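Local coordinates for CCHC-type domain-containing protein (PDB 7C45) that probably acts as a 3'-5' RNA exonuclease of the RNase D type that trims guide RNAs and carries zinc knuckles that bind RNA, at residues Y14-A28 with P68-V82. Residues are numbered along the deposited sequence; the frame is centred on the assembly and turned at random.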
ATOM      1  N   TYR A  14      -0.086   9.582  14.832  1.00 18.66           N
ATOM      2  CA  TYR A  14      -1.496   9.258  15.020  1.00 18.47           C
ATOM      3  C   TYR A  14      -1.633   8.031  15.921  1.00 18.43           C
ATOM      4  O   TYR A  14      -1.070   6.973  15.603  1.00 18.12           O
ATOM      5  CB  TYR A  14      -2.199   8.972  13.704  1.00 17.90           C
ATOM      6  CG  TYR A  14      -2.484  10.146  12.785  1.00 17.96           C
ATOM      7  CD1 TYR A  14      -2.101  11.450  13.107  1.00 18.51           C
ATOM      8  CD2 TYR A  14      -3.141   9.938  11.582  1.00 17.53           C
ATOM      9  CE1 TYR A  14      -2.384  12.506  12.247  1.00 18.61           C
ATOM     10  CE2 TYR A  14      -3.422  10.970  10.728  1.00 19.52           C
ATOM     11  CZ  TYR A  14      -3.040  12.262  11.061  1.00 18.18           C
ATOM     12  OH  TYR A  14      -3.346  13.277  10.186  1.00 21.40           O
ATOM     13  N   PRO A  15      -2.339   8.127  17.038  1.00 18.77           N
ATOM     14  CA  PRO A  15      -2.569   6.938  17.857  1.00 18.74           C
ATOM     15  C   PRO A  15      -3.573   6.016  17.185  1.00 18.16           C
ATOM     16  O   PRO A  15      -4.372   6.434  16.357  1.00 17.89           O
ATOM     17  CB  PRO A  15      -3.133   7.505  19.166  1.00 19.32           C
ATOM     18  CG  PRO A  15      -3.594   8.891  18.847  1.00 20.98           C
ATOM     19  CD  PRO A  15      -3.129   9.289  17.483  1.00 19.18           C
ATOM     20  N   TYR A  16      -3.514   4.746  17.544  1.00 18.02           N
ATOM     21  CA  TYR A  16      -4.567   3.833  17.127  1.00 17.57           C
ATOM     22  C   TYR A  16      -5.691   3.793  18.161  1.00 17.81           C
ATOM     23  O   TYR A  16      -5.501   4.077  19.351  1.00 18.32           O
ATOM     24  CB  TYR A  16      -4.035   2.414  16.899  1.00 17.32           C
ATOM     25  CG  TYR A  16      -3.544   1.685  18.123  1.00 17.71           C
ATOM     26  CD1 TYR A  16      -4.438   1.105  19.014  1.00 17.85           C
ATOM     27  CD2 TYR A  16      -2.191   1.527  18.369  1.00 17.98           C
ATOM     28  CE1 TYR A  16      -3.998   0.439  20.151  1.00 18.28           C
ATOM     29  CE2 TYR A  16      -1.743   0.863  19.499  1.00 18.43           C
ATOM     30  CZ  TYR A  16      -2.648   0.308  20.375  1.00 18.57           C
ATOM     31  OH  TYR A  16      -2.216  -0.357  21.494  1.00 21.87           O
ATOM     32  N   ARG A  17      -6.861   3.396  17.686  1.00 17.45           N
ATOM     33  CA  ARG A  17      -8.051   3.231  18.511  1.00 18.22           C
ATOM     34  C   ARG A  17      -8.733   1.942  18.093  1.00 17.18           C
ATOM     35  O   ARG A  17      -9.159   1.832  16.946  1.00 16.76           O
ATOM     36  CB  ARG A  17      -9.010   4.397  18.330  1.00 17.70           C
ATOM     37  CG  ARG A  17     -10.122   4.446  19.332  1.00 36.33           C
ATOM     38  CD  ARG A  17     -10.509   5.900  19.514  1.00 44.96           C
ATOM     39  NE  ARG A  17      -9.331   6.660  19.898  1.00 48.08           N
ATOM     40  CZ  ARG A  17      -9.153   7.953  19.651  1.00 38.70           C
ATOM     41  NH1 ARG A  17      -8.030   8.546  20.046  1.00 37.31           N
ATOM     42  NH2 ARG A  17     -10.081   8.648  18.992  1.00 34.44           N
ATOM     43  N   VAL A  18      -8.833   0.985  19.019  1.00 17.33           N
ATOM     44  CA  VAL A  18      -9.485  -0.289  18.725  1.00 17.01           C
ATOM     45  C   VAL A  18     -10.989  -0.080  18.639  1.00 16.89           C
ATOM     46  O   VAL A  18     -11.604   0.478  19.552  1.00 17.23           O
ATOM     47  CB  VAL A  18      -9.149  -1.335  19.799  1.00 17.30           C
ATOM     48  CG1 VAL A  18      -9.951  -2.624  19.544  1.00 17.67           C
ATOM     49  CG2 VAL A  18      -7.669  -1.611  19.831  1.00 18.68           C
ATOM     50  N   VAL A  19     -11.589  -0.540  17.562  1.00 16.47           N
ATOM     51  CA  VAL A  19     -13.025  -0.402  17.359  1.00 16.36           C
ATOM     52  C   VAL A  19     -13.617  -1.800  17.501  1.00 16.22           C
ATOM     53  O   VAL A  19     -13.583  -2.604  16.565  1.00 15.90           O
ATOM     54  CB  VAL A  19     -13.352   0.245  16.005  1.00 16.08           C
ATOM     55  CG1 VAL A  19     -14.858   0.316  15.783  1.00 16.02           C
ATOM     56  CG2 VAL A  19     -12.740   1.659  15.961  1.00 16.31           C
ATOM     57  N   ASP A  20     -14.146  -2.109  18.691  1.00 16.51           N
ATOM     58  CA  ASP A  20     -14.557  -3.476  18.967  1.00 16.46           C
ATOM     59  C   ASP A  20     -15.917  -3.565  19.650  1.00 16.60           C
ATOM     60  O   ASP A  20     -16.298  -4.652  20.092  1.00 16.65           O
ATOM     61  CB  ASP A  20     -13.493  -4.192  19.791  1.00 16.73           C
ATOM     62  CG  ASP A  20     -13.191  -3.509  21.107  1.00 17.23           C
ATOM     63  OD1 ASP A  20     -13.673  -2.380  21.368  1.00 17.37           O
ATOM     64  OD2 ASP A  20     -12.422  -4.109  21.868  1.00 20.35           O
ATOM     65  N   THR A  21     -16.660  -2.461  19.719  1.00 16.69           N
ATOM     66  CA  THR A  21     -18.041  -2.472  20.156  1.00 17.26           C
ATOM     67  C   THR A  21     -18.892  -1.716  19.144  1.00 16.60           C
ATOM     68  O   THR A  21     -18.403  -0.913  18.346  1.00 16.50           O
ATOM     69  CB  THR A  21     -18.221  -1.835  21.542  1.00 17.29           C
ATOM     70  OG1 THR A  21     -17.968  -0.429  21.454  1.00 17.46           O
ATOM     71  CG2 THR A  21     -17.237  -2.442  22.535  1.00 17.57           C
ATOM     72  N   HIS A  22     -20.197  -1.979  19.204  1.00 22.32           N
ATOM     73  CA  HIS A  22     -21.130  -1.277  18.336  1.00 18.44           C
ATOM     74  C   HIS A  22     -21.067   0.230  18.564  1.00 16.81           C
ATOM     75  O   HIS A  22     -21.085   1.006  17.602  1.00 16.73           O
ATOM     76  CB  HIS A  22     -22.545  -1.820  18.568  1.00 23.95           C
ATOM     77  CG  HIS A  22     -23.569  -1.269  17.626  1.00 33.52           C
ATOM     78  ND1 HIS A  22     -23.554  -1.533  16.273  1.00 40.06           N
ATOM     79  CD2 HIS A  22     -24.642  -0.473  17.841  1.00 39.28           C
ATOM     80  CE1 HIS A  22     -24.570  -0.920  15.694  1.00 43.00           C
ATOM     81  NE2 HIS A  22     -25.247  -0.271  16.624  1.00 44.16           N
ATOM     82  N   GLU A  23     -20.947   0.666  19.821  1.00 17.20           N
ATOM     83  CA  GLU A  23     -20.837   2.100  20.082  1.00 23.12           C
ATOM     84  C   GLU A  23     -19.588   2.679  19.422  1.00 22.74           C
ATOM     85  O   GLU A  23     -19.643   3.722  18.754  1.00 17.53           O
ATOM     86  CB  GLU A  23     -20.824   2.376  21.584  1.00 29.07           C
ATOM     87  CG  GLU A  23     -22.199   2.321  22.228  1.00 46.17           C
ATOM     88  CD  GLU A  23     -23.180   3.299  21.594  1.00 63.15           C
ATOM     89  OE1 GLU A  23     -22.783   4.451  21.326  1.00 66.42           O
ATOM     90  OE2 GLU A  23     -24.345   2.912  21.353  1.00 70.94           O
ATOM     91  N   LYS A  24     -18.449   2.006  19.586  1.00 17.33           N
ATOM     92  CA  LYS A  24     -17.227   2.517  18.977  1.00 17.25           C
ATOM     93  C   LYS A  24     -17.329   2.533  17.456  1.00 16.86           C
ATOM     94  O   LYS A  24     -16.779   3.420  16.788  1.00 16.87           O
ATOM     95  CB  LYS A  24     -16.038   1.681  19.439  1.00 17.22           C
ATOM     96  CG  LYS A  24     -15.622   1.957  20.901  1.00 17.74           C
ATOM     97  CD  LYS A  24     -14.700   0.848  21.366  1.00 17.73           C
ATOM     98  CE  LYS A  24     -14.615   0.689  22.872  1.00 20.60           C
ATOM     99  NZ  LYS A  24     -13.498  -0.235  23.216  1.00 21.69           N
ATOM    100  N   LEU A  25     -18.019   1.546  16.889  1.00 16.54           N
ATOM    101  CA  LEU A  25     -18.167   1.450  15.443  1.00 16.21           C
ATOM    102  C   LEU A  25     -18.976   2.607  14.872  1.00 16.38           C
ATOM    103  O   LEU A  25     -18.650   3.131  13.804  1.00 16.28           O
ATOM    104  CB  LEU A  25     -18.823   0.121  15.092  1.00 15.94           C
ATOM    105  CG  LEU A  25     -19.213  -0.135  13.632  1.00 17.27           C
ATOM    106  CD1 LEU A  25     -17.973  -0.211  12.715  1.00 15.44           C
ATOM    107  CD2 LEU A  25     -20.020  -1.417  13.541  1.00 16.36           C
ATOM    108  N   LYS A  26     -20.065   2.990  15.542  1.00 16.66           N
ATOM    109  CA  LYS A  26     -20.870   4.103  15.048  1.00 16.91           C
ATOM    110  C   LYS A  26     -20.046   5.374  14.971  1.00 17.17           C
ATOM    111  O   LYS A  26     -20.119   6.110  13.982  1.00 18.57           O
ATOM    112  CB  LYS A  26     -22.076   4.328  15.956  1.00 24.66           C
ATOM    113  CG  LYS A  26     -22.825   3.077  16.301  1.00 36.27           C
ATOM    114  CD  LYS A  26     -23.685   2.628  15.163  1.00 42.05           C
ATOM    115  CE  LYS A  26     -25.027   3.303  15.276  1.00 43.75           C
ATOM    116  NZ  LYS A  26     -25.876   3.167  14.057  1.00 37.56           N
ATOM    117  N   GLU A  27     -19.258   5.636  16.006  1.00 17.38           N
ATOM    118  CA  GLU A  27     -18.432   6.834  16.040  1.00 17.69           C
ATOM    119  C   GLU A  27     -17.395   6.806  14.927  1.00 17.38           C
ATOM    120  O   GLU A  27     -17.147   7.824  14.278  1.00 17.56           O
ATOM    121  CB  GLU A  27     -17.756   6.942  17.402  1.00 18.01           C
ATOM    122  CG  GLU A  27     -16.914   8.167  17.613  1.00 20.32           C
ATOM    123  N   ALA A  28     -16.772   5.647  14.707  1.00 16.97           N
ATOM    124  CA  ALA A  28     -15.727   5.561  13.692  1.00 16.69           C
ATOM    125  C   ALA A  28     -16.305   5.766  12.299  1.00 16.53           C
ATOM    126  O   ALA A  28     -15.706   6.449  11.468  1.00 16.55           O
ATOM    127  CB  ALA A  28     -15.019   4.205  13.776  1.00 16.34           C
ATOM    128  N   PRO A  68      -7.115  12.604  13.151  1.00 18.72           N
ATOM    129  CA  PRO A  68      -5.733  12.129  13.368  1.00 18.63           C
ATOM    130  C   PRO A  68      -5.680  10.879  14.228  1.00 18.51           C
ATOM    131  O   PRO A  68      -5.125  10.874  15.334  1.00 18.79           O
ATOM    132  CB  PRO A  68      -5.088  13.332  14.077  1.00 19.31           C
ATOM    133  CG  PRO A  68      -6.208  13.902  14.859  1.00 19.73           C
ATOM    134  CD  PRO A  68      -7.406  13.796  13.969  1.00 22.58           C
ATOM    135  N   VAL A  69      -6.254   9.790  13.710  1.00 17.90           N
ATOM    136  CA  VAL A  69      -6.343   8.535  14.442  1.00 17.71           C
ATOM    137  C   VAL A  69      -6.273   7.396  13.433  1.00 17.12           C
ATOM    138  O   VAL A  69      -6.650   7.558  12.273  1.00 17.91           O
ATOM    139  CB  VAL A  69      -7.654   8.438  15.274  1.00 17.86           C
ATOM    140  CG1 VAL A  69      -8.844   8.211  14.380  1.00 17.51           C
ATOM    141  CG2 VAL A  69      -7.577   7.336  16.323  1.00 17.87           C
ATOM    142  N   VAL A  70      -5.825   6.235  13.889  1.00 16.97           N
ATOM    143  CA  VAL A  70      -5.911   4.997  13.113  1.00 16.48           C
ATOM    144  C   VAL A  70      -6.993   4.133  13.749  1.00 16.40           C
ATOM    145  O   VAL A  70      -6.888   3.776  14.927  1.00 16.66           O
ATOM    146  CB  VAL A  70      -4.565   4.255  13.085  1.00 16.41           C
ATOM    147  CG1 VAL A  70      -4.708   2.880  12.407  1.00 15.98           C
ATOM    148  CG2 VAL A  70      -3.508   5.115  12.407  1.00 16.48           C
ATOM    149  N   PHE A  71      -8.050   3.843  13.002  1.00 16.11           N
ATOM    150  CA  PHE A  71      -9.091   2.964  13.535  1.00 16.03           C
ATOM    151  C   PHE A  71      -8.673   1.528  13.275  1.00 15.75           C
ATOM    152  O   PHE A  71      -8.326   1.186  12.146  1.00 15.45           O
ATOM    153  CB  PHE A  71     -10.442   3.237  12.882  1.00 15.90           C
ATOM    154  CG  PHE A  71     -11.051   4.584  13.235  1.00 16.25           C
ATOM    155  CD1 PHE A  71     -11.360   4.896  14.544  1.00 16.63           C
ATOM    156  CD2 PHE A  71     -11.365   5.500  12.223  1.00 16.26           C
ATOM    157  CE1 PHE A  71     -11.943   6.112  14.858  1.00 17.38           C
ATOM    158  CE2 PHE A  71     -11.938   6.724  12.520  1.00 16.65           C
ATOM    159  CZ  PHE A  71     -12.240   7.029  13.833  1.00 17.90           C
ATOM    160  N   LEU A  72      -8.700   0.692  14.308  1.00 15.89           N
ATOM    161  CA  LEU A  72      -8.465  -0.737  14.140  1.00 15.69           C
ATOM    162  C   LEU A  72      -9.810  -1.424  14.332  1.00 15.60           C
ATOM    163  O   LEU A  72     -10.261  -1.611  15.464  1.00 15.85           O
ATOM    164  CB  LEU A  72      -7.430  -1.264  15.122  1.00 15.98           C
ATOM    165  CG  LEU A  72      -6.074  -0.559  15.083  1.00 16.15           C
ATOM    166  CD1 LEU A  72      -5.208  -1.086  16.195  1.00 16.54           C
ATOM    167  CD2 LEU A  72      -5.419  -0.791  13.720  1.00 15.81           C
ATOM    168  N   PHE A  73     -10.451  -1.782  13.234  1.00 15.28           N
ATOM    169  CA  PHE A  73     -11.764  -2.401  13.318  1.00 15.21           C
ATOM    170  C   PHE A  73     -11.580  -3.867  13.667  1.00 15.20           C
ATOM    171  O   PHE A  73     -10.999  -4.620  12.887  1.00 15.04           O
ATOM    172  CB  PHE A  73     -12.523  -2.262  12.007  1.00 14.95           C
ATOM    173  CG  PHE A  73     -12.967  -0.863  11.716  1.00 15.03           C
ATOM    174  CD1 PHE A  73     -14.100  -0.351  12.325  1.00 15.21           C
ATOM    175  CD2 PHE A  73     -12.259  -0.063  10.836  1.00 14.98           C
ATOM    176  CE1 PHE A  73     -14.523   0.932  12.062  1.00 15.36           C
ATOM    177  CE2 PHE A  73     -12.687   1.230  10.553  1.00 15.12           C
ATOM    178  CZ  PHE A  73     -13.825   1.720  11.162  1.00 15.33           C
ATOM    179  N   ASP A  74     -12.069  -4.269  14.841  1.00 15.43           N
ATOM    180  CA  ASP A  74     -11.973  -5.667  15.251  1.00 15.51           C
ATOM    181  C   ASP A  74     -13.167  -6.404  14.643  1.00 15.31           C
ATOM    182  O   ASP A  74     -14.215  -6.596  15.266  1.00 15.41           O
ATOM    183  CB  ASP A  74     -11.918  -5.780  16.768  1.00 15.90           C
ATOM    184  CG  ASP A  74     -11.699  -7.204  17.237  1.00 16.06           C
ATOM    185  OD1 ASP A  74     -11.828  -8.125  16.421  1.00 15.86           O
ATOM    186  OD2 ASP A  74     -11.417  -7.404  18.429  1.00 16.44           O
ATOM    187  N   VAL A  75     -13.004  -6.799  13.375  1.00 15.05           N
ATOM    188  CA  VAL A  75     -14.077  -7.499  12.669  1.00 14.91           C
ATOM    189  C   VAL A  75     -14.359  -8.857  13.323  1.00 15.08           C
ATOM    190  O   VAL A  75     -15.510  -9.298  13.381  1.00 15.09           O
ATOM    191  CB  VAL A  75     -13.700  -7.619  11.169  1.00 14.67           C
ATOM    192  CG1 VAL A  75     -14.730  -8.451  10.390  1.00 14.60           C
ATOM    193  CG2 VAL A  75     -13.584  -6.242  10.547  1.00 16.84           C
ATOM    194  N   LEU A  76     -13.330  -9.535  13.826  1.00 15.26           N
ATOM    195  CA  LEU A  76     -13.549 -10.829  14.483  1.00 15.49           C
ATOM    196  C   LEU A  76     -14.497 -10.676  15.666  1.00 15.69           C
ATOM    197  O   LEU A  76     -15.443 -11.455  15.824  1.00 15.76           O
ATOM    198  CB  LEU A  76     -12.217 -11.428  14.935  1.00 15.74           C
ATOM    199  CG  LEU A  76     -12.216 -12.805  15.587  1.00 16.08           C
ATOM    200  CD1 LEU A  76     -12.670 -13.844  14.573  1.00 18.88           C
ATOM    201  CD2 LEU A  76     -10.842 -13.127  16.197  1.00 16.41           C
ATOM    202  N   THR A  77     -14.313  -9.607  16.450  1.00 15.80           N
ATOM    203  CA  THR A  77     -15.162  -9.417  17.621  1.00 16.03           C
ATOM    204  C   THR A  77     -16.525  -8.839  17.232  1.00 15.85           C
ATOM    205  O   THR A  77     -17.554  -9.322  17.691  1.00 15.95           O
ATOM    206  CB  THR A  77     -14.451  -8.520  18.633  1.00 16.31           C
ATOM    207  OG1 THR A  77     -13.269  -9.178  19.114  1.00 16.57           O
ATOM    208  CG2 THR A  77     -15.372  -8.236  19.803  1.00 16.58           C
ATOM    209  N   LEU A  78     -16.545  -7.805  16.383  1.00 15.62           N
ATOM    210  CA  LEU A  78     -17.804  -7.193  15.962  1.00 15.51           C
ATOM    211  C   LEU A  78     -18.708  -8.176  15.219  1.00 15.37           C
ATOM    212  O   LEU A  78     -19.938  -8.087  15.314  1.00 15.41           O
ATOM    213  CB  LEU A  78     -17.517  -6.000  15.055  1.00 15.33           C
ATOM    214  CG  LEU A  78     -16.829  -4.799  15.699  1.00 15.50           C
ATOM    215  CD1 LEU A  78     -16.383  -3.828  14.604  1.00 15.33           C
ATOM    216  CD2 LEU A  78     -17.775  -4.109  16.685  1.00 15.76           C
ATOM    217  N   THR A  79     -18.103  -9.072  14.437  1.00 15.26           N
ATOM    218  CA  THR A  79     -18.591  -9.943  13.366  1.00 15.13           C
ATOM    219  C   THR A  79     -18.699  -9.152  12.079  1.00 14.91           C
ATOM    220  O   THR A  79     -19.059  -7.969  12.103  1.00 14.89           O
ATOM    221  CB  THR A  79     -19.951 -10.614  13.627  1.00 15.25           C
ATOM    222  OG1 THR A  79     -21.005  -9.643  13.610  1.00 15.22           O
ATOM    223  CG2 THR A  79     -19.928 -11.417  14.923  1.00 15.51           C
ATOM    224  N   PRO A  80     -18.397  -9.790  10.944  1.00 14.81           N
ATOM    225  CA  PRO A  80     -18.637  -9.154   9.650  1.00 14.66           C
ATOM    226  C   PRO A  80     -20.024  -8.536   9.509  1.00 14.71           C
ATOM    227  O   PRO A  80     -20.143  -7.415   9.007  1.00 14.67           O
ATOM    228  CB  PRO A  80     -18.402 -10.320   8.680  1.00 14.65           C
ATOM    229  CG  PRO A  80     -17.297 -11.096   9.330  1.00 14.72           C
ATOM    230  CD  PRO A  80     -17.604 -11.029  10.806  1.00 14.86           C
ATOM    231  N   ASP A  81     -21.074  -9.236   9.932  1.00 14.83           N
ATOM    232  CA  ASP A  81     -22.417  -8.704   9.754  1.00 14.92           C
ATOM    233  C   ASP A  81     -22.550  -7.337  10.400  1.00 14.96           C
ATOM    234  O   ASP A  81     -23.087  -6.410   9.789  1.00 19.61           O
ATOM    235  CB  ASP A  81     -23.463  -9.669  10.320  1.00 15.15           C
ATOM    236  CG  ASP A  81     -24.891  -9.203  10.067  1.00 18.67           C
ATOM    237  OD1 ASP A  81     -25.242  -8.911   8.913  1.00 20.16           O
ATOM    238  OD2 ASP A  81     -25.645  -9.078  11.038  1.00 26.24           O
ATOM    239  N   VAL A  82     -22.045  -7.185  11.619  1.00 15.02           N
ATOM    240  CA  VAL A  82     -22.178  -5.899  12.298  1.00 15.13           C
ATOM    241  C   VAL A  82     -21.292  -4.853  11.622  1.00 15.04           C
ATOM    242  O   VAL A  82     -21.732  -3.733  11.324  1.00 15.13           O
ATOM    243  CB  VAL A  82     -21.853  -6.041  13.794  1.00 15.28           C
ATOM    244  CG1 VAL A  82     -21.742  -4.655  14.446  1.00 15.44           C
ATOM    245  CG2 VAL A  82     -22.938  -6.840  14.498  1.00 15.43           C
TER
HETATM  246  O   HOH W   1     -10.602  -6.247  20.725  1.00 17.26           O
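D74 OD2 is gripped by three groups: T77 OG1 donates to it at 2.7 Å, R178 forms a salt bridge with it, and a water donates both to it and to D20 OD2 across the contact. That water mediates between two like-charged carboxylates, whose OD2 atoms stand 4.9 Å apart; K24, salt-bridged to D20 OD1, and R178 would probably temper their repulsion. A chi1 of -175°, CG opposite the backbone N, places the D74 carboxylate over the start of helix 75-78, where T77 N reaches OD1 from above the carboxylate plane, an N-cap. Just before this junction, strands 16-19 and 70-74 run parallel, joined by a ladder of backbone bonds from V70 N to P15 O through D74 N to V19 O. Strand 16-19 is an edge strand of the mixed sheet of the DEDD-type exonuclease fold, and 70-74 separates it from strand 57-64. On the face bearing V19, helix 22-33 covers the sheet. There A28 CB sits over the centre of the F71 ring, 3.7 Å from its centroid, while V69 CG1 lies against the opposite face, offset toward the rim. V19 CG1 lies alongside F73, and L25 CD1 meets F73 CE1 at 3.7 Å, the two side chains crossing nearly at right angles. At the N-terminal end of the strand pair, V69 CG2 stands 3.7 Å above the centre of the R17 guanidinium plane, and P68 CB makes a CH-pi contact over one face of the Y14 ring, 3.8 Å from its centroid.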